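Local structure of exopolyphosphatase (3MDQ) at residues Leu59-Leu69 with Arg97-Asp105; Leu117-Val126 with Ser295-Thr306. The protein probably hydrolyses inorganic polyphosphate from the chain end, releasing orthophosphate, as an exopolyphosphatase of the Ppx/GppA family with the actin-like ATPase fold. All coordinates share one frame; numbering follows the deposited sequence. Where two conformers were deposited one is given.

Contact 1 of 2, residues Leu59-Leu69 with Arg97-Asp105; sequences LDTLKKFRVIL and RIKKEVNID
R66 reaches from helix 59-69 past V102 to the C-terminal end of helix 97-102, where N103 leaves the helix with positive phi, and its chain can be followed atom by atom. CB lies against V102 CG1, 3.8 Å away, and CG runs on beside V102 CB, the two side chains running antiparallel alongside one another. CG stands anti to the backbone N (chi1 172°) and the chain then bends at chi2, which carries CD over toward V102 O and I104 CD1. NE turns to D70, its salt-bridge partner one helical turn on. At the tip, NH1 gives a hydrogen bond of 2.8 Å to V102 O, with the carbonyl oxygen near the guanidinium plane and an N-H...O angle of 157°. With an alanine here, V102 O would probably be left without this donor and D70 without its charged mate, and V102 would lose the cover of CG and CD. Both helices flank the five-stranded mixed sheet of the actin-like fold: L62 also touches I9 and M11 of strand 5-11, and I98 touches M11. Crossing at -40°, they bring L62 CD1 unusually close to I98 CD1, at 3.3 Å, a tight spot in a buried setting. At the start of 59-69, L59 splits its branches, CD2 meeting I98 CG1 at 3.9 Å while CD1 rests on E101 CB. At the more exposed rim of this apolar patch, the bends at chi3 and chi4 of K63 curl NZ back to E101 OE2, a 2.7 Å salt bridge using the anti lone pair of that oxygen.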
loop_
_atom_site.group_PDB
_atom_site.type_symbol
_atom_site.label_atom_id
_atom_site.label_comp_id
_atom_site.label_asym_id
_atom_site.label_seq_id
_atom_site.Cartn_x
_atom_site.Cartn_y
_atom_site.Cartn_z
ATOM N N LEU A 59 -12.416 -14.889 2.818
ATOM C CA LEU A 59 -13.766 -15.004 3.360
ATOM C C LEU A 59 -13.777 -14.991 4.879
ATOM O O LEU A 59 -14.637 -14.364 5.494
ATOM C CB LEU A 59 -14.519 -16.238 2.846
ATOM C CG LEU A 59 -15.326 -16.059 1.575
ATOM C CD1 LEU A 59 -16.538 -15.220 1.868
ATOM C CD2 LEU A 59 -14.519 -15.437 0.475
ATOM N N ASP A 60 -12.827 -15.677 5.495
ATOM C CA ASP A 60 -12.715 -15.655 6.959
ATOM C C ASP A 60 -12.590 -14.218 7.435
ATOM O O ASP A 60 -13.313 -13.757 8.309
ATOM C CB ASP A 60 -11.491 -16.450 7.399
ATOM C CG ASP A 60 -11.304 -16.453 8.911
ATOM O OD1 ASP A 60 -12.261 -16.829 9.619
ATOM O OD2 ASP A 60 -10.207 -16.107 9.383
ATOM N N THR A 61 -11.684 -13.479 6.827
ATOM C CA THR A 61 -11.446 -12.110 7.234
ATOM C C THR A 61 -12.669 -11.235 6.975
ATOM O O THR A 61 -13.030 -10.418 7.819
ATOM C CB THR A 61 -10.220 -11.538 6.509
ATOM O OG1 THR A 61 -9.047 -12.176 7.040
ATOM C CG2 THR A 61 -10.076 -10.020 6.709
ATOM N N LEU A 62 -13.304 -11.427 5.826
ATOM C CA LEU A 62 -14.476 -10.625 5.512
ATOM C C LEU A 62 -15.676 -10.913 6.440
ATOM O O LEU A 62 -16.447 -9.995 6.758
ATOM C CB LEU A 62 -14.819 -10.696 4.015
ATOM C CG LEU A 62 -13.748 -9.991 3.141
ATOM C CD1 LEU A 62 -13.956 -10.322 1.695
ATOM C CD2 LEU A 62 -13.698 -8.489 3.348
ATOM N N LYS A 63 -15.813 -12.164 6.913
ATOM C CA LYS A 63 -16.839 -12.496 7.883
ATOM C C LYS A 63 -16.571 -11.738 9.176
ATOM O O LYS A 63 -17.483 -11.178 9.781
ATOM C CB LYS A 63 -16.912 -14.000 8.117
ATOM C CG LYS A 63 -17.516 -14.790 6.942
ATOM C CD LYS A 63 -17.589 -16.288 7.181
ATOM C CE LYS A 63 -18.706 -16.685 8.169
ATOM N NZ LYS A 63 -20.092 -16.376 7.636
ATOM N N LYS A 64 -15.309 -11.686 9.600
ATOM C CA LYS A 64 -14.953 -10.899 10.764
ATOM C C LYS A 64 -15.171 -9.398 10.588
ATOM O O LYS A 64 -15.681 -8.725 11.486
ATOM C CB LYS A 64 -13.523 -11.207 11.182
ATOM C CG LYS A 64 -13.383 -12.633 11.717
ATOM C CD LYS A 64 -11.920 -13.010 11.964
ATOM C CE LYS A 64 -11.818 -14.470 12.407
ATOM N NZ LYS A 64 -10.424 -14.958 12.413
ATOM N N PHE A 65 -14.805 -8.866 9.429
ATOM C CA PHE A 65 -15.038 -7.458 9.153
ATOM C C PHE A 65 -16.536 -7.137 9.114
ATOM O O PHE A 65 -16.958 -6.091 9.591
ATOM C CB PHE A 65 -14.406 -7.059 7.806
ATOM C CG PHE A 65 -12.885 -6.840 7.845
ATOM C CD1 PHE A 65 -12.089 -7.141 8.966
ATOM C CD2 PHE A 65 -12.240 -6.396 6.700
ATOM C CE1 PHE A 65 -10.692 -6.902 8.945
ATOM C CE2 PHE A 65 -10.839 -6.159 6.701
ATOM C CZ PHE A 65 -10.101 -6.407 7.800
ATOM N N ARG A 66 -17.343 -8.041 8.563
ATOM C CA ARG A 66 -18.789 -7.837 8.518
ATOM C C ARG A 66 -19.350 -7.728 9.945
ATOM O O ARG A 66 -20.170 -6.825 10.226
ATOM C CB ARG A 66 -19.452 -8.962 7.737
ATOM C CG ARG A 66 -20.980 -8.957 7.781
ATOM C CD ARG A 66 -21.632 -7.890 6.930
ATOM N NE ARG A 66 -22.945 -7.500 7.446
ATOM C CZ ARG A 66 -24.049 -7.239 6.743
ATOM N NH1 ARG A 66 -24.154 -7.501 5.449
ATOM N NH2 ARG A 66 -25.110 -6.790 7.390
ATOM N N VAL A 67 -18.879 -8.581 10.862
ATOM C CA VAL A 67 -19.316 -8.451 12.247
ATOM C C VAL A 67 -18.988 -7.065 12.792
ATOM O O VAL A 67 -19.797 -6.447 13.444
ATOM C CB VAL A 67 -18.694 -9.517 13.176
ATOM C CG1 VAL A 67 -19.005 -9.182 14.646
ATOM C CG2 VAL A 67 -19.213 -10.916 12.815
ATOM N N ILE A 68 -17.760 -6.608 12.565
ATOM C CA ILE A 68 -17.339 -5.306 13.111
ATOM C C ILE A 68 -18.175 -4.165 12.503
ATOM O O ILE A 68 -18.603 -3.250 13.194
ATOM C CB ILE A 68 -15.831 -5.057 12.886
ATOM C CG1 ILE A 68 -14.983 -6.087 13.626
ATOM C CG2 ILE A 68 -15.483 -3.631 13.328
ATOM C CD1 ILE A 68 -13.557 -6.189 13.187
ATOM N N LEU A 69 -18.444 -4.242 11.210
ATOM C CA LEU A 69 -19.314 -3.250 10.555
ATOM C C LEU A 69 -20.691 -3.202 11.226
ATOM O O LEU A 69 -21.250 -2.137 11.511
ATOM C CB LEU A 69 -19.455 -3.592 9.065
ATOM C CG LEU A 69 -18.251 -3.281 8.224
ATOM C CD1 LEU A 69 -18.399 -3.975 6.822
ATOM C CD2 LEU A 69 -18.071 -1.758 8.019
ATOM N N ARG A 97 -18.727 -15.394 -3.938
ATOM C CA ARG A 97 -18.710 -16.008 -2.588
ATOM C C ARG A 97 -18.860 -14.926 -1.518
ATOM O O ARG A 97 -19.587 -15.114 -0.550
ATOM C CB ARG A 97 -17.470 -16.877 -2.358
ATOM C CG ARG A 97 -17.425 -18.158 -3.186
ATOM C CD ARG A 97 -16.153 -18.971 -2.928
ATOM N NE ARG A 97 -15.993 -20.138 -3.802
ATOM C CZ ARG A 97 -14.892 -20.916 -3.826
ATOM N NH1 ARG A 97 -13.886 -20.666 -3.035
ATOM N NH2 ARG A 97 -14.817 -21.920 -4.671
ATOM N N ILE A 98 -18.198 -13.786 -1.696
ATOM C CA ILE A 98 -18.310 -12.676 -0.760
ATOM C C ILE A 98 -19.753 -12.143 -0.700
ATOM O O ILE A 98 -20.296 -11.855 0.372
ATOM C CB ILE A 98 -17.295 -11.534 -1.070
ATOM C CG1 ILE A 98 -15.882 -12.070 -0.848
ATOM C CG2 ILE A 98 -17.614 -10.277 -0.223
ATOM C CD1 ILE A 98 -14.744 -11.165 -1.413
ATOM N N LYS A 99 -20.385 -11.977 -1.848
ATOM C CA LYS A 99 -21.750 -11.484 -1.897
ATOM C C LYS A 99 -22.685 -12.458 -1.160
ATOM O O LYS A 99 -23.538 -12.034 -0.373
ATOM C CB LYS A 99 -22.202 -11.293 -3.357
ATOM C CG LYS A 99 -23.637 -10.886 -3.540
ATOM C CD LYS A 99 -23.939 -9.580 -2.823
ATOM C CE LYS A 99 -25.310 -9.014 -3.255
ATOM N NZ LYS A 99 -25.538 -7.715 -2.591
ATOM N N LYS A 100 -22.499 -13.750 -1.379
ATOM C CA LYS A 100 -23.335 -14.755 -0.740
ATOM C C LYS A 100 -23.138 -14.759 0.767
ATOM O O LYS A 100 -24.113 -14.816 1.528
ATOM C CB LYS A 100 -23.048 -16.135 -1.327
ATOM C CG LYS A 100 -23.876 -17.281 -0.694
ATOM C CD LYS A 100 -23.785 -18.530 -1.573
ATOM C CE LYS A 100 -23.880 -19.821 -0.773
ATOM N NZ LYS A 100 -23.271 -20.952 -1.537
ATOM N N GLU A 101 -21.893 -14.704 1.198
ATOM C CA GLU A 101 -21.561 -14.912 2.620
ATOM C C GLU A 101 -21.865 -13.725 3.513
ATOM O O GLU A 101 -22.354 -13.914 4.628
ATOM C CB GLU A 101 -20.101 -15.246 2.721
ATOM C CG GLU A 101 -19.657 -15.885 3.994
ATOM C CD GLU A 101 -20.062 -17.348 4.129
ATOM O OE1 GLU A 101 -20.316 -18.045 3.108
ATOM O OE2 GLU A 101 -20.108 -17.790 5.297
ATOM N N VAL A 102 -21.546 -12.517 3.050
ATOM C CA VAL A 102 -21.636 -11.320 3.884
ATOM C C VAL A 102 -22.415 -10.158 3.229
ATOM O O VAL A 102 -22.542 -9.064 3.783
ATOM C CB VAL A 102 -20.236 -10.827 4.347
ATOM C CG1 VAL A 102 -19.587 -11.879 5.256
ATOM C CG2 VAL A 102 -19.304 -10.448 3.142
ATOM N N ASN A 103 -22.966 -10.398 2.046
ATOM C CA ASN A 103 -23.775 -9.385 1.354
ATOM C C ASN A 103 -23.064 -8.083 1.142
ATOM O O ASN A 103 -23.647 -7.015 1.317
ATOM C CB ASN A 103 -25.115 -9.172 2.072
ATOM C CG ASN A 103 -26.166 -8.509 1.161
ATOM O OD1 ASN A 103 -26.126 -8.683 -0.066
ATOM N ND2 ASN A 103 -27.077 -7.753 1.745
ATOM N N ILE A 104 -21.801 -8.160 0.722
ATOM C CA ILE A 104 -20.994 -6.988 0.372
ATOM C C ILE A 104 -20.658 -7.172 -1.122
ATOM O O ILE A 104 -20.279 -8.276 -1.550
ATOM C CB ILE A 104 -19.746 -6.915 1.247
ATOM C CG1 ILE A 104 -20.127 -6.549 2.700
ATOM C CG2 ILE A 104 -18.735 -5.874 0.680
ATOM C CD1 ILE A 104 -18.999 -6.736 3.708
ATOM N N ASP A 105 -20.794 -6.103 -1.900
ATOM C CA ASP A 105 -20.425 -6.130 -3.327
ATOM C C ASP A 105 -19.044 -5.511 -3.484
ATOM O O ASP A 105 -18.792 -4.392 -3.078
ATOM C CB ASP A 105 -21.458 -5.440 -4.239
ATOM C CG ASP A 105 -22.781 -6.231 -4.319
ATOM O OD1 ASP A 105 -22.927 -7.217 -5.111
ATOM O OD2 ASP A 105 -23.667 -5.874 -3.556
#

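Contact 2 of 2, residues Leu117-Val126 with Ser295-Thr306; sequences LIFRGVQQAV and STYSLKEGVLYT
Helices 117-125 and 299-306 cross almost at a right angle, 85°, with their axes only 6.6 Å apart. G121 and G302 meet at the crossing, CA to CA 3.8 Å; a CB on either would run into the opposite backbone, so the closeness depends on two bare glycines. There the CA-H of G302 points at L117 O, with CA and O 3.1 Å apart. L117 is a knob in the hole formed by L299, G302, V303 and T306: its CB meets L299 CD1 at 3.6 Å, and CD2 reaches T306 beside OG1. One turn on from G121, Q124 lies over one face of the Y305 ring, CG 3.6 Å from the centroid in a CH-pi contact. Its CG anti to the backbone N (chi1 -161°) and a bend at chi2 lay the amide along the ring, 10° from parallel. R120 holds that amide in place, NH1 and NH2 both gripping Q124 OE1; Y305 CB sits over one face of the R120 guanidinium, and R120 NE pairs with D309. Y297 puts its ring edge to Q124 CG, and A125 CB comes within 3.7 Å of Y297 CG. The hydroxyls of Y297 and Y305 both bond to a glycerol, probably from the crystallisation liquor. This close glycine-to-glycine helix crossing fastens helix 299-309 to helix 111-125 between the two sheets of the actin-like ATPase fold.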
loop_
_atom_site.group_PDB
_atom_site.type_symbol
_atom_site.label_atom_id
_atom_site.label_comp_id
_atom_site.label_asym_id
_atom_site.label_seq_id
_atom_site.Cartn_x
_atom_site.Cartn_y
_atom_site.Cartn_z
ATOM N N LEU A 117 -7.025 7.376 -6.124
ATOM C CA LEU A 117 -7.646 7.335 -4.813
ATOM C C LEU A 117 -6.583 7.377 -3.727
ATOM O O LEU A 117 -6.740 8.088 -2.735
ATOM C CB LEU A 117 -8.534 6.096 -4.684
ATOM C CG LEU A 117 -9.760 6.049 -5.557
ATOM C CD1 LEU A 117 -10.309 4.616 -5.588
ATOM C CD2 LEU A 117 -10.840 7.039 -5.041
ATOM N N ILE A 118 -5.496 6.637 -3.901
ATOM C CA ILE A 118 -4.372 6.712 -2.962
ATOM C C ILE A 118 -3.924 8.173 -2.809
ATOM O O ILE A 118 -3.725 8.663 -1.680
ATOM C CB ILE A 118 -3.197 5.845 -3.398
ATOM C CG1 ILE A 118 -3.578 4.366 -3.221
ATOM C CG2 ILE A 118 -1.924 6.215 -2.607
ATOM C CD1 ILE A 118 -2.705 3.395 -4.018
ATOM N N PHE A 119 -3.742 8.860 -3.928
ATOM C CA PHE A 119 -3.245 10.247 -3.848
ATOM C C PHE A 119 -4.215 11.179 -3.128
ATOM O O PHE A 119 -3.771 12.104 -2.416
ATOM C CB PHE A 119 -2.861 10.815 -5.214
ATOM C CG PHE A 119 -1.900 11.969 -5.153
ATOM C CD1 PHE A 119 -0.579 11.783 -4.759
ATOM C CD2 PHE A 119 -2.314 13.233 -5.480
ATOM C CE1 PHE A 119 0.321 12.831 -4.734
ATOM C CE2 PHE A 119 -1.390 14.301 -5.485
ATOM C CZ PHE A 119 -0.119 14.096 -5.114
ATOM N N ARG A 120 -5.525 10.943 -3.253
ATOM C CA ARG A 120 -6.471 11.745 -2.463
ATOM C C ARG A 120 -6.223 11.554 -0.967
ATOM O O ARG A 120 -6.338 12.517 -0.207
ATOM C CB ARG A 120 -7.921 11.387 -2.808
ATOM C CG ARG A 120 -8.947 12.095 -1.966
ATOM C CD ARG A 120 -8.977 13.595 -2.282
ATOM N NE ARG A 120 -9.874 14.355 -1.407
ATOM C CZ ARG A 120 -9.551 14.857 -0.223
ATOM N NH1 ARG A 120 -8.360 14.670 0.320
ATOM N NH2 ARG A 120 -10.473 15.542 0.446
ATOM N N GLY A 121 -5.890 10.343 -0.541
ATOM C CA GLY A 121 -5.535 10.117 0.863
ATOM C C GLY A 121 -4.243 10.823 1.259
ATOM O O GLY A 121 -4.171 11.484 2.313
ATOM N N VAL A 122 -3.243 10.738 0.392
ATOM C CA VAL A 122 -1.961 11.422 0.629
ATOM C C VAL A 122 -2.158 12.924 0.764
ATOM O O VAL A 122 -1.571 13.557 1.676
ATOM C CB VAL A 122 -0.953 11.071 -0.481
ATOM C CG1 VAL A 122 0.334 11.947 -0.399
ATOM C CG2 VAL A 122 -0.594 9.581 -0.425
ATOM N N GLN A 123 -2.993 13.497 -0.100
ATOM C CA GLN A 123 -3.291 14.938 -0.063
ATOM C C GLN A 123 -3.878 15.323 1.306
ATOM O O GLN A 123 -3.614 16.425 1.818
ATOM C CB GLN A 123 -4.268 15.346 -1.167
ATOM C CG GLN A 123 -3.647 15.399 -2.509
ATOM C CD GLN A 123 -4.655 15.616 -3.629
ATOM O OE1 GLN A 123 -5.765 15.089 -3.577
ATOM N NE2 GLN A 123 -4.235 16.338 -4.689
ATOM N N GLN A 124 -4.719 14.463 1.888
ATOM C CA GLN A 124 -5.292 14.747 3.213
ATOM C C GLN A 124 -4.248 14.598 4.341
ATOM O O GLN A 124 -4.319 15.319 5.334
ATOM C CB GLN A 124 -6.479 13.823 3.497
ATOM C CG GLN A 124 -7.371 14.340 4.571
ATOM C CD GLN A 124 -8.156 15.589 4.119
ATOM O OE1 GLN A 124 -8.350 15.855 2.914
ATOM N NE2 GLN A 124 -8.635 16.358 5.111
ATOM N N ALA A 125 -3.282 13.705 4.178
ATOM C CA ALA A 125 -2.303 13.416 5.200
ATOM C C ALA A 125 -1.098 14.341 5.203
ATOM O O ALA A 125 -0.488 14.543 6.266
ATOM C CB ALA A 125 -1.814 12.009 5.024
ATOM N N VAL A 126 -0.696 14.827 4.035
ATOM C CA VAL A 126 0.554 15.558 3.839
ATOM C C VAL A 126 0.226 16.855 3.093
ATOM O O VAL A 126 -0.230 16.814 1.940
ATOM C CB VAL A 126 1.525 14.788 2.974
ATOM C CG1 VAL A 126 2.862 15.578 2.817
ATOM C CG2 VAL A 126 1.794 13.361 3.559
ATOM N N SER A 295 3.365 9.033 4.436
ATOM C CA SER A 295 1.951 9.304 4.672
ATOM C C SER A 295 1.327 8.102 5.373
ATOM O O SER A 295 1.407 7.007 4.849
ATOM C CB SER A 295 1.207 9.574 3.349
ATOM O OG SER A 295 -0.209 9.492 3.516
ATOM N N THR A 296 0.666 8.332 6.500
ATOM C CA THR A 296 -0.041 7.219 7.165
ATOM C C THR A 296 -1.389 6.919 6.527
ATOM O O THR A 296 -2.008 5.927 6.890
ATOM C CB THR A 296 -0.220 7.441 8.656
ATOM O OG1 THR A 296 -1.134 8.516 8.858
ATOM C CG2 THR A 296 1.138 7.759 9.336
ATOM N N TYR A 297 -1.822 7.758 5.590
ATOM C CA TYR A 297 -3.051 7.526 4.789
ATOM C C TYR A 297 -2.695 6.918 3.458
ATOM O O TYR A 297 -1.675 7.261 2.845
ATOM C CB TYR A 297 -3.771 8.838 4.523
ATOM C CG TYR A 297 -4.466 9.482 5.699
ATOM C CD1 TYR A 297 -4.316 9.009 7.008
ATOM C CD2 TYR A 297 -5.265 10.589 5.499
ATOM C CE1 TYR A 297 -4.971 9.611 8.051
ATOM C CE2 TYR A 297 -5.923 11.182 6.537
ATOM C CZ TYR A 297 -5.759 10.694 7.813
ATOM O OH TYR A 297 -6.426 11.325 8.849
ATOM N N SER A 298 -3.544 6.021 2.977
ATOM C CA SER A 298 -3.343 5.362 1.711
ATOM C C SER A 298 -4.743 5.114 1.085
ATOM O O SER A 298 -5.627 5.947 1.210
ATOM C CB SER A 298 -2.502 4.099 1.868
ATOM O OG SER A 298 -3.095 3.149 2.714
ATOM N N LEU A 299 -4.921 4.009 0.372
ATOM C CA LEU A 299 -6.150 3.811 -0.379
ATOM C C LEU A 299 -7.436 3.975 0.425
ATOM O O LEU A 299 -8.353 4.652 -0.027
ATOM C CB LEU A 299 -6.162 2.427 -1.068
ATOM C CG LEU A 299 -7.427 2.055 -1.831
ATOM C CD1 LEU A 299 -7.653 2.994 -2.997
ATOM C CD2 LEU A 299 -7.278 0.592 -2.323
ATOM N N LYS A 300 -7.519 3.352 1.597
ATOM C CA LYS A 300 -8.782 3.358 2.341
ATOM C C LYS A 300 -9.207 4.787 2.727
ATOM O O LYS A 300 -10.382 5.148 2.638
ATOM C CB LYS A 300 -8.713 2.434 3.563
ATOM C CG LYS A 300 -7.766 2.840 4.666
ATOM C CD LYS A 300 -7.401 1.690 5.645
ATOM C CE LYS A 300 -6.506 2.171 6.867
ATOM N NZ LYS A 300 -5.253 2.709 6.357
ATOM N N GLU A 301 -8.228 5.596 3.120
ATOM C CA GLU A 301 -8.494 6.995 3.399
ATOM C C GLU A 301 -8.832 7.787 2.137
ATOM O O GLU A 301 -9.683 8.654 2.160
ATOM C CB GLU A 301 -7.360 7.679 4.141
ATOM C CG GLU A 301 -7.204 7.213 5.590
ATOM C CD GLU A 301 -6.404 5.957 5.786
ATOM O OE1 GLU A 301 -5.721 5.455 4.853
ATOM O OE2 GLU A 301 -6.449 5.431 6.954
ATOM N N GLY A 302 -8.171 7.481 1.028
ATOM C CA GLY A 302 -8.543 8.122 -0.205
ATOM C C GLY A 302 -9.948 7.839 -0.646
ATOM O O GLY A 302 -10.621 8.714 -1.181
ATOM N N VAL A 303 -10.391 6.604 -0.443
ATOM C CA VAL A 303 -11.787 6.232 -0.707
ATOM C C VAL A 303 -12.743 7.055 0.173
ATOM O O VAL A 303 -13.727 7.643 -0.313
ATOM C CB VAL A 303 -11.984 4.708 -0.539
ATOM C CG1 VAL A 303 -13.466 4.338 -0.493
ATOM C CG2 VAL A 303 -11.247 3.941 -1.643
ATOM N N LEU A 304 -12.460 7.087 1.483
ATOM C CA LEU A 304 -13.261 7.861 2.435
ATOM C C LEU A 304 -13.363 9.307 2.010
ATOM O O LEU A 304 -14.469 9.853 1.935
ATOM C CB LEU A 304 -12.667 7.753 3.829
ATOM C CG LEU A 304 -13.242 8.686 4.887
ATOM C CD1 LEU A 304 -14.709 8.380 5.196
ATOM C CD2 LEU A 304 -12.364 8.642 6.150
ATOM N N TYR A 305 -12.220 9.928 1.703
ATOM C CA TYR A 305 -12.265 11.370 1.442
ATOM C C TYR A 305 -12.877 11.683 0.070
ATOM O O TYR A 305 -13.504 12.723 -0.101
ATOM C CB TYR A 305 -10.904 12.014 1.656
ATOM C CG TYR A 305 -10.630 12.233 3.122
ATOM C CD1 TYR A 305 -11.180 13.325 3.775
ATOM C CD2 TYR A 305 -9.888 11.344 3.873
ATOM C CE1 TYR A 305 -10.977 13.535 5.139
ATOM C CE2 TYR A 305 -9.719 11.544 5.275
ATOM C CZ TYR A 305 -10.256 12.643 5.866
ATOM O OH TYR A 305 -10.063 12.854 7.227
ATOM N N THR A 306 -12.751 10.765 -0.874
ATOM C CA THR A 306 -13.430 10.877 -2.167
ATOM C C THR A 306 -14.933 10.860 -1.942
ATOM O O THR A 306 -15.672 11.687 -2.475
ATOM C CB THR A 306 -12.950 9.779 -3.150
ATOM O OG1 THR A 306 -11.564 9.987 -3.397
ATOM C CG2 THR A 306 -13.687 9.825 -4.463
#

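Contact 1 is complete before contact 2 begins; their centres are 24 Å apart, their nearest atoms about 9 Å. Strand 5-11 links them: contact 1 meets I9 and M11, helix 299-309 of contact 2 meets I6, V8 and D10, so the two lie on opposite faces of the five-stranded sheet. The centre of contact 1 is 22 Å from the centre of the chain, that of contact 2 only 11 Å. Contact 2 joins segments 169 residues apart at their closest ends: S295 ends strand 291-295 of the six-stranded sheet, and both segments set side chains on its strand 206-210. It thus lies between the two halves of the actin-like fold, whose cleft probably holds the active site as in relatives.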